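Local coordinates for N-acylethanolamine-hydrolyzing acid amidase beta-subunit (Caenorhabditis elegans, PDB 6DY3) that hydrolyses N-acylethanolamines such as N-palmitoylethanolamine to free fatty acid and ethanolamine, as the catalytic subunit of an autocleaved alpha-beta heterodimer, at the interface of chains B and A. Residues are numbered along the deposited sequence; one frame, centred on the assembly and turned at random. Chains: chain A, N-acylethanolamine-hydrolyzing acid amidase beta-subunit; chain B, N-acylethanolamine-hydrolyzing acid amidase alpha-subunit.

Contact 1: the interface of chains B and A. Residues chain B 99-100, 103-104, 106; chain A 70, 72, 87, 121.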
ATOM      1  N   TYR B  99      -7.623   4.719  -5.248  1.00 38.51           N
ATOM      2  CA  TYR B  99      -6.437   3.869  -5.270  1.00 37.90           C
ATOM      3  C   TYR B  99      -6.795   2.393  -5.415  1.00 40.93           C
ATOM      4  O   TYR B  99      -6.020   1.630  -5.999  1.00 40.49           O
ATOM      5  CB  TYR B  99      -5.602   4.095  -4.000  1.00 36.51           C
ATOM      6  CG  TYR B  99      -6.301   3.711  -2.710  1.00 37.36           C
ATOM      7  CD1 TYR B  99      -6.142   2.441  -2.165  1.00 36.33           C
ATOM      8  CD2 TYR B  99      -7.117   4.613  -2.040  1.00 38.50           C
ATOM      9  CE1 TYR B  99      -6.783   2.077  -0.991  1.00 38.85           C
ATOM     10  CE2 TYR B  99      -7.763   4.259  -0.865  1.00 40.91           C
ATOM     11  CZ  TYR B  99      -7.593   2.989  -0.344  1.00 43.22           C
ATOM     12  OH  TYR B  99      -8.237   2.627   0.826  1.00 45.79           O
ATOM     13  N   ASP B 100      -7.965   1.977  -4.925  1.00 46.95           N
ATOM     14  CA  ASP B 100      -8.339   0.567  -4.884  1.00 48.99           C
ATOM     15  C   ASP B 100      -9.481   0.231  -5.838  1.00 49.79           C
ATOM     16  O   ASP B 100     -10.104  -0.827  -5.702  1.00 55.42           O
ATOM     17  CB  ASP B 100      -8.730   0.169  -3.461  1.00 50.55           C
ATOM     18  CG  ASP B 100     -10.048   0.797  -3.026  1.00 56.03           C
ATOM     19  OD1 ASP B 100     -10.412   1.856  -3.584  1.00 56.96           O
ATOM     20  OD2 ASP B 100     -10.728   0.230  -2.143  1.00 57.78           O
ATOM     21  N   ALA B 103      -8.686  -2.864  -7.534  1.00 35.56           N
ATOM     22  CA  ALA B 103      -8.185  -3.921  -6.664  1.00 34.79           C
ATOM     23  C   ALA B 103      -9.246  -4.977  -6.385  1.00 35.67           C
ATOM     24  O   ALA B 103      -8.943  -6.175  -6.362  1.00 40.34           O
ATOM     25  CB  ALA B 103      -7.686  -3.315  -5.356  1.00 32.27           C
ATOM     26  N   PHE B 104     -10.491  -4.559  -6.181  1.00 36.04           N
ATOM     27  CA  PHE B 104     -11.572  -5.457  -5.796  1.00 37.21           C
ATOM     28  C   PHE B 104     -12.742  -5.213  -6.738  1.00 41.87           C
ATOM     29  O   PHE B 104     -13.338  -4.132  -6.723  1.00 42.30           O
ATOM     30  CB  PHE B 104     -11.965  -5.226  -4.334  1.00 38.69           C
ATOM     31  CG  PHE B 104     -12.944  -6.228  -3.799  1.00 43.04           C
ATOM     32  CD1 PHE B 104     -12.676  -7.582  -3.872  1.00 46.40           C
ATOM     33  CD2 PHE B 104     -14.126  -5.815  -3.209  1.00 42.87           C
ATOM     34  CE1 PHE B 104     -13.578  -8.511  -3.375  1.00 49.39           C
ATOM     35  CE2 PHE B 104     -15.031  -6.738  -2.711  1.00 44.28           C
ATOM     36  CZ  PHE B 104     -14.756  -8.085  -2.793  1.00 47.58           C
ATOM     37  N   ARG B 106     -16.156  -4.843  -8.099  1.00 66.32           N
ATOM     38  CA  ARG B 106     -17.473  -4.625  -7.510  1.00 72.80           C
ATOM     39  C   ARG B 106     -18.479  -4.167  -8.562  1.00 76.07           C
ATOM     40  O   ARG B 106     -19.467  -3.502  -8.240  1.00 78.81           O
ATOM     41  CB  ARG B 106     -17.388  -3.613  -6.366  1.00 70.56           C
ATOM     42  CG  ARG B 106     -16.694  -4.158  -5.130  1.00 68.93           C
ATOM     43  CD  ARG B 106     -16.489  -3.088  -4.067  1.00 70.33           C
ATOM     44  NE  ARG B 106     -15.422  -2.151  -4.420  1.00 73.59           N
ATOM     45  CZ  ARG B 106     -14.919  -1.241  -3.589  1.00 73.51           C
ATOM     46  NH1 ARG B 106     -15.382  -1.143  -2.346  1.00 74.46           N
ATOM     47  NH2 ARG B 106     -13.947  -0.429  -3.998  1.00 69.31           N
TER
ATOM     48  N   ALA A  70      -7.154  -2.102   1.902  1.00 32.14           N
ATOM     49  CA  ALA A  70      -8.495  -1.574   1.745  1.00 32.61           C
ATOM     50  C   ALA A  70      -9.450  -2.371   2.619  1.00 35.37           C
ATOM     51  O   ALA A  70      -9.237  -3.555   2.890  1.00 36.81           O
ATOM     52  CB  ALA A  70      -8.929  -1.636   0.284  1.00 31.75           C
ATOM     53  N   TYR A  72     -13.409  -3.420   3.061  1.00 41.08           N
ATOM     54  CA  TYR A  72     -14.682  -3.543   2.363  1.00 43.90           C
ATOM     55  C   TYR A  72     -15.718  -4.116   3.314  1.00 51.64           C
ATOM     56  O   TYR A  72     -15.575  -5.247   3.792  1.00 46.75           O
ATOM     57  CB  TYR A  72     -14.553  -4.431   1.121  1.00 41.05           C
ATOM     58  CG  TYR A  72     -13.433  -4.027   0.196  1.00 37.48           C
ATOM     59  CD1 TYR A  72     -13.486  -2.824  -0.499  1.00 35.55           C
ATOM     60  CD2 TYR A  72     -12.329  -4.854   0.003  1.00 35.02           C
ATOM     61  CE1 TYR A  72     -12.466  -2.445  -1.353  1.00 35.44           C
ATOM     62  CE2 TYR A  72     -11.304  -4.488  -0.851  1.00 33.51           C
ATOM     63  CZ  TYR A  72     -11.378  -3.279  -1.529  1.00 36.53           C
ATOM     64  OH  TYR A  72     -10.366  -2.892  -2.382  1.00 37.42           O
ATOM     65  N   LYS A  87     -12.408   9.590   0.096  1.00 31.81           N
ATOM     66  CA  LYS A  87     -11.234   9.371  -0.743  1.00 34.01           C
ATOM     67  C   LYS A  87     -10.763  10.671  -1.384  1.00 34.55           C
ATOM     68  O   LYS A  87      -9.556  10.891  -1.539  1.00 34.70           O
ATOM     69  CB  LYS A  87     -11.542   8.329  -1.816  1.00 35.19           C
ATOM     70  CG  LYS A  87     -11.510   6.891  -1.312  1.00 36.69           C
ATOM     71  CD  LYS A  87     -11.688   5.913  -2.457  1.00 39.21           C
ATOM     72  CE  LYS A  87     -11.350   4.494  -2.047  1.00 42.97           C
ATOM     73  NZ  LYS A  87     -12.314   3.949  -1.060  1.00 48.31           N
ATOM     74  N   PRO A 121     -12.093   4.076   4.964  1.00 35.91           N
ATOM     75  CA  PRO A 121     -11.965   2.867   5.789  1.00 33.39           C
ATOM     76  C   PRO A 121     -10.890   1.947   5.233  1.00 30.44           C
ATOM     77  O   PRO A 121     -10.809   1.706   4.027  1.00 27.85           O
ATOM     78  CB  PRO A 121     -13.359   2.238   5.715  1.00 32.91           C
ATOM     79  CG  PRO A 121     -14.266   3.368   5.414  1.00 34.78           C
ATOM     80  CD  PRO A 121     -13.481   4.286   4.527  1.00 35.82           C
TER
HETATM   81  O   HOH W   1     -11.702   1.206   0.163  1.00 67.25           O
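A:Tyr72 packs one ring face against B:Phe104, while B:Arg106 comes up to the CD1/CE1 rim on the same side. B:Phe104 CD2 lies over the centre of that A:Tyr72 face, 3.7 Å above the plane, with the two rings offset and only moderately tilted. The two side chains run past each other in opposite directions. B:Phe104 CG is anti to its backbone N (chi1 -172°), and its CB packs against A:Tyr72 CZ. The B:Arg106 guanidinium crosses the tyrosine at about a right angle, with the planes 75° apart. A:Tyr72 CE1 sits over the rim of one guanidinium face, 3.5 Å from B:Arg106 CZ. Farther out, the tyrosine and B:Asp100 meet tip to tip, with ring and carboxylate planes nearly parallel. A:Tyr72 OH donates a hydrogen bond to B:Asp100 OD2 (3.2 Å), reaching it on the anti side but 32° out of the carboxylate plane. A water also bonds to B:Asp100 OD2 (2.7 Å) and links it to the A:Lys87 amine, NZ, at 3.1 Å. A:Lys87 NZ makes a long salt bridge to B:Asp100 OD1 (3.8 Å). B:Arg106 NH2 makes another to B:Asp100 OD2 within chain B, also at 3.8 Å. The carboxylate would therefore help offset two positive charges. A:Lys87 CE rests against B:Tyr99 CE2. This patch fastens the C-terminal region of the alpha subunit, close to the end freed by autocatalytic cleavage, onto the beta subunit.

Contact 2: the interface of chains B and A. Residues chain B 20-22, 73; chain A 36-38, 43-44, 97, 101.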
ATOM      1  N   ASN B  20      14.429  11.554  -6.890  1.00 52.18           N
ATOM      2  CA  ASN B  20      15.170  12.630  -6.246  1.00 54.21           C
ATOM      3  C   ASN B  20      14.196  13.731  -5.851  1.00 54.87           C
ATOM      4  O   ASN B  20      13.606  14.387  -6.715  1.00 51.96           O
ATOM      5  CB  ASN B  20      16.252  13.164  -7.177  1.00 59.81           C
ATOM      6  CG  ASN B  20      17.306  13.962  -6.442  1.00 64.84           C
ATOM      7  OD1 ASN B  20      17.062  14.485  -5.354  1.00 62.36           O
ATOM      8  ND2 ASN B  20      18.486  14.058  -7.030  1.00 71.82           N
ATOM      9  N   LEU B  21      14.018  13.926  -4.545  1.00 61.45           N
ATOM     10  CA  LEU B  21      13.166  14.998  -4.050  1.00 64.77           C
ATOM     11  C   LEU B  21      13.788  16.374  -4.236  1.00 66.26           C
ATOM     12  O   LEU B  21      13.085  17.376  -4.072  1.00 69.01           O
ATOM     13  CB  LEU B  21      12.854  14.779  -2.569  1.00 64.02           C
ATOM     14  CG  LEU B  21      12.117  13.486  -2.228  1.00 61.63           C
ATOM     15  CD1 LEU B  21      11.912  13.379  -0.723  1.00 61.01           C
ATOM     16  CD2 LEU B  21      10.786  13.404  -2.957  1.00 61.32           C
ATOM     17  N   ASP B  22      15.081  16.449  -4.558  1.00 65.55           N
ATOM     18  CA  ASP B  22      15.714  17.728  -4.849  1.00 68.53           C
ATOM     19  C   ASP B  22      15.396  18.230  -6.250  1.00 69.74           C
ATOM     20  O   ASP B  22      15.508  19.434  -6.501  1.00 72.48           O
ATOM     21  CB  ASP B  22      17.234  17.618  -4.689  1.00 72.05           C
ATOM     22  CG  ASP B  22      17.655  17.282  -3.269  1.00 70.47           C
ATOM     23  OD1 ASP B  22      16.970  17.715  -2.318  1.00 69.15           O
ATOM     24  OD2 ASP B  22      18.685  16.595  -3.107  1.00 69.79           O
ATOM     25  N   GLU B  73       3.324  20.554  -4.557  1.00 53.84           N
ATOM     26  CA  GLU B  73       4.347  19.589  -4.947  1.00 51.66           C
ATOM     27  C   GLU B  73       3.724  18.395  -5.657  1.00 50.67           C
ATOM     28  O   GLU B  73       4.160  18.006  -6.745  1.00 53.41           O
ATOM     29  CB  GLU B  73       5.129  19.136  -3.713  1.00 53.04           C
ATOM     30  CG  GLU B  73       6.205  18.092  -4.007  1.00 57.42           C
ATOM     31  CD  GLU B  73       6.840  17.519  -2.748  1.00 58.61           C
ATOM     32  OE1 GLU B  73       6.321  17.770  -1.640  1.00 56.53           O
ATOM     33  OE2 GLU B  73       7.866  16.819  -2.870  1.00 61.27           O
TER
ATOM     34  N   PHE A  36      13.132   7.203  -2.197  1.00 43.26           N
ATOM     35  CA  PHE A  36      12.957   8.652  -2.202  1.00 46.32           C
ATOM     36  C   PHE A  36      14.163   9.268  -1.507  1.00 52.83           C
ATOM     37  O   PHE A  36      14.329   9.125  -0.290  1.00 52.38           O
ATOM     38  CB  PHE A  36      11.654   9.050  -1.514  1.00 45.31           C
ATOM     39  CG  PHE A  36      10.415   8.622  -2.255  1.00 42.50           C
ATOM     40  CD1 PHE A  36       9.867   7.369  -2.054  1.00 39.03           C
ATOM     41  CD2 PHE A  36       9.797   9.478  -3.153  1.00 44.29           C
ATOM     42  CE1 PHE A  36       8.727   6.978  -2.731  1.00 40.37           C
ATOM     43  CE2 PHE A  36       8.652   9.089  -3.836  1.00 42.97           C
ATOM     44  CZ  PHE A  36       8.119   7.837  -3.623  1.00 38.91           C
ATOM     45  N   VAL A  37      15.001   9.957  -2.276  1.00 58.20           N
ATOM     46  CA  VAL A  37      16.281  10.453  -1.785  1.00 60.71           C
ATOM     47  C   VAL A  37      16.255  11.974  -1.727  1.00 60.80           C
ATOM     48  O   VAL A  37      15.621  12.642  -2.551  1.00 59.28           O
ATOM     49  CB  VAL A  37      17.442   9.953  -2.670  1.00 60.96           C
ATOM     50  CG1 VAL A  37      17.552   8.435  -2.582  1.00 60.21           C
ATOM     51  CG2 VAL A  37      17.245  10.386  -4.113  1.00 59.89           C
ATOM     52  N   ARG A  38      16.958  12.517  -0.735  1.00 64.02           N
ATOM     53  CA  ARG A  38      17.101  13.958  -0.572  1.00 65.65           C
ATOM     54  C   ARG A  38      18.477  14.234   0.017  1.00 70.31           C
ATOM     55  O   ARG A  38      18.858  13.611   1.013  1.00 70.75           O
ATOM     56  CB  ARG A  38      16.001  14.526   0.333  1.00 62.94           C
ATOM     57  CG  ARG A  38      16.093  16.026   0.559  1.00 64.37           C
ATOM     58  CD  ARG A  38      14.994  16.533   1.483  1.00 62.86           C
ATOM     59  NE  ARG A  38      13.689  16.560   0.826  1.00 66.62           N
ATOM     60  CZ  ARG A  38      13.279  17.533   0.012  1.00 71.14           C
ATOM     61  NH1 ARG A  38      14.071  18.565  -0.257  1.00 72.88           N
ATOM     62  NH2 ARG A  38      12.071  17.471  -0.539  1.00 70.35           N
ATOM     63  N   GLN A  43      15.329   9.042   2.215  1.00 47.20           N
ATOM     64  CA  GLN A  43      14.364   9.470   3.221  1.00 49.02           C
ATOM     65  C   GLN A  43      13.386   8.352   3.548  1.00 47.68           C
ATOM     66  O   GLN A  43      13.118   8.071   4.721  1.00 48.45           O
ATOM     67  CB  GLN A  43      13.617  10.710   2.730  1.00 50.29           C
ATOM     68  CG  GLN A  43      14.531  11.852   2.330  1.00 54.81           C
ATOM     69  CD  GLN A  43      15.487  12.231   3.433  1.00 54.25           C
ATOM     70  OE1 GLN A  43      15.070  12.668   4.503  1.00 53.67           O
ATOM     71  NE2 GLN A  43      16.779  12.043   3.191  1.00 55.88           N
ATOM     72  N   TYR A  44      12.840   7.711   2.521  1.00 42.56           N
ATOM     73  CA  TYR A  44      11.922   6.601   2.696  1.00 39.99           C
ATOM     74  C   TYR A  44      11.831   5.874   1.367  1.00 40.36           C
ATOM     75  O   TYR A  44      12.190   6.415   0.319  1.00 40.22           O
ATOM     76  CB  TYR A  44      10.534   7.065   3.168  1.00 38.70           C
ATOM     77  CG  TYR A  44       9.914   8.137   2.296  1.00 39.16           C
ATOM     78  CD1 TYR A  44       9.043   7.809   1.273  1.00 37.19           C
ATOM     79  CD2 TYR A  44      10.215   9.478   2.489  1.00 40.72           C
ATOM     80  CE1 TYR A  44       8.486   8.781   0.477  1.00 37.03           C
ATOM     81  CE2 TYR A  44       9.657  10.459   1.695  1.00 39.36           C
ATOM     82  CZ  TYR A  44       8.798  10.103   0.689  1.00 38.10           C
ATOM     83  OH  TYR A  44       8.237  11.070  -0.113  1.00 38.29           O
ATOM     84  N   ARG A  97       2.384   8.590   2.080  1.00 40.62           N
ATOM     85  CA  ARG A  97       3.698   9.081   1.680  1.00 39.89           C
ATOM     86  C   ARG A  97       4.109  10.275   2.525  1.00 42.62           C
ATOM     87  O   ARG A  97       5.279  10.411   2.895  1.00 46.71           O
ATOM     88  CB  ARG A  97       3.693   9.446   0.197  1.00 38.72           C
ATOM     89  CG  ARG A  97       5.006  10.014  -0.303  1.00 38.34           C
ATOM     90  CD  ARG A  97       4.928  10.348  -1.777  1.00 40.88           C
ATOM     91  NE  ARG A  97       6.047  11.176  -2.215  1.00 45.04           N
ATOM     92  CZ  ARG A  97       6.169  11.679  -3.442  1.00 46.59           C
ATOM     93  NH1 ARG A  97       5.235  11.441  -4.357  1.00 43.20           N
ATOM     94  NH2 ARG A  97       7.225  12.427  -3.752  1.00 46.58           N
ATOM     95  N   GLU A 101       7.445  10.760   4.974  1.00 43.31           N
ATOM     96  CA  GLU A 101       8.383  11.848   4.738  1.00 46.47           C
ATOM     97  C   GLU A 101       8.587  12.739   5.956  1.00 47.75           C
ATOM     98  O   GLU A 101       9.686  13.272   6.133  1.00 50.97           O
ATOM     99  CB  GLU A 101       7.904  12.701   3.560  1.00 46.55           C
ATOM    100  CG  GLU A 101       8.919  13.732   3.083  1.00 47.22           C
ATOM    101  CD  GLU A 101       8.566  14.316   1.726  1.00 48.39           C
ATOM    102  OE1 GLU A 101       8.390  13.540   0.764  1.00 48.81           O
ATOM    103  OE2 GLU A 101       8.469  15.553   1.619  1.00 51.48           O
TER
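B:Leu21 and A:Arg38 cross at about a right angle. The arginine's CG is anti to its backbone N, and the chain stays extended until it bends at chi3 (-74°). This brings the guanidinium beside the leucine, with A:Arg38 CZ 3.8 Å from B:Leu21 CB. B:Asp22 comes to the same arginine obliquely, its carboxylate plane 77° from the guanidinium. Their salt bridge, B:Asp22 OD1 to A:Arg38 NH1, is long at 3.7 Å, and the steep angle rules out a flat paired grip. An alanine in place of A:Arg38 would probably leave the B:Asp22 carboxylate without its positive mate and uncover one flank of B:Leu21. The leucine tip divides its contacts. B:Leu21 CD2 is 4.1 Å from A:Phe36 CD2 and near A:Arg97, while B:Leu21 CD1 lies 3.8 Å from A:Glu101 OE1. The leucine runs antiparallel to the side chains of both A:Arg97 and A:Glu101. A second shell fixes these polar groups. A:Tyr44 OH donates to A:Glu101 OE1 on its anti lone pair (2.6 Å) and accepts from A:Arg97 NE, nearly in the guanidinium plane. A:Phe36 CB caps one face of the tyrosine ring, over its centre. B:Glu73 stands near A:Arg97 and A:Arg38 without contact, so its carboxylate may only weakly offset their charges, and it also faces A:Glu101. Backbone pairing anchors the site: B:Leu21 N donates to A:Val37 O (2.9 Å), and B:Asn20 forms a parallel bridge with A:Val37. B:Asn20 OD1 also accepts from B:Asp22 N, holding the turn after the strand. Alpha-subunit strand 15-20 thus runs beside beta-subunit strand 31-38. Helix 92-102 flanks the leucine, and A:Tyr44 of strand 41-49 braces it. The contact centre is about 24 Å from the nucleophile A:Cys1.

Contact 1 and contact 2 join the same two subunits, with the centres of their C-alpha atoms about 26 Å apart. They share no residue. Contact 1 uses the C-terminal part of chain B against strand 64-70, the loop after it and helix 76-89 of chain A. Contact 2 uses the N-terminal strand 15-20 and helix 72-85 of chain B against strands 31-38 and 41-49 and helix 92-102. The alpha subunit is therefore held near both of its ends. Such separate fastenings probably help keep the heterodimer together once autocatalytic cleavage has broken the chain.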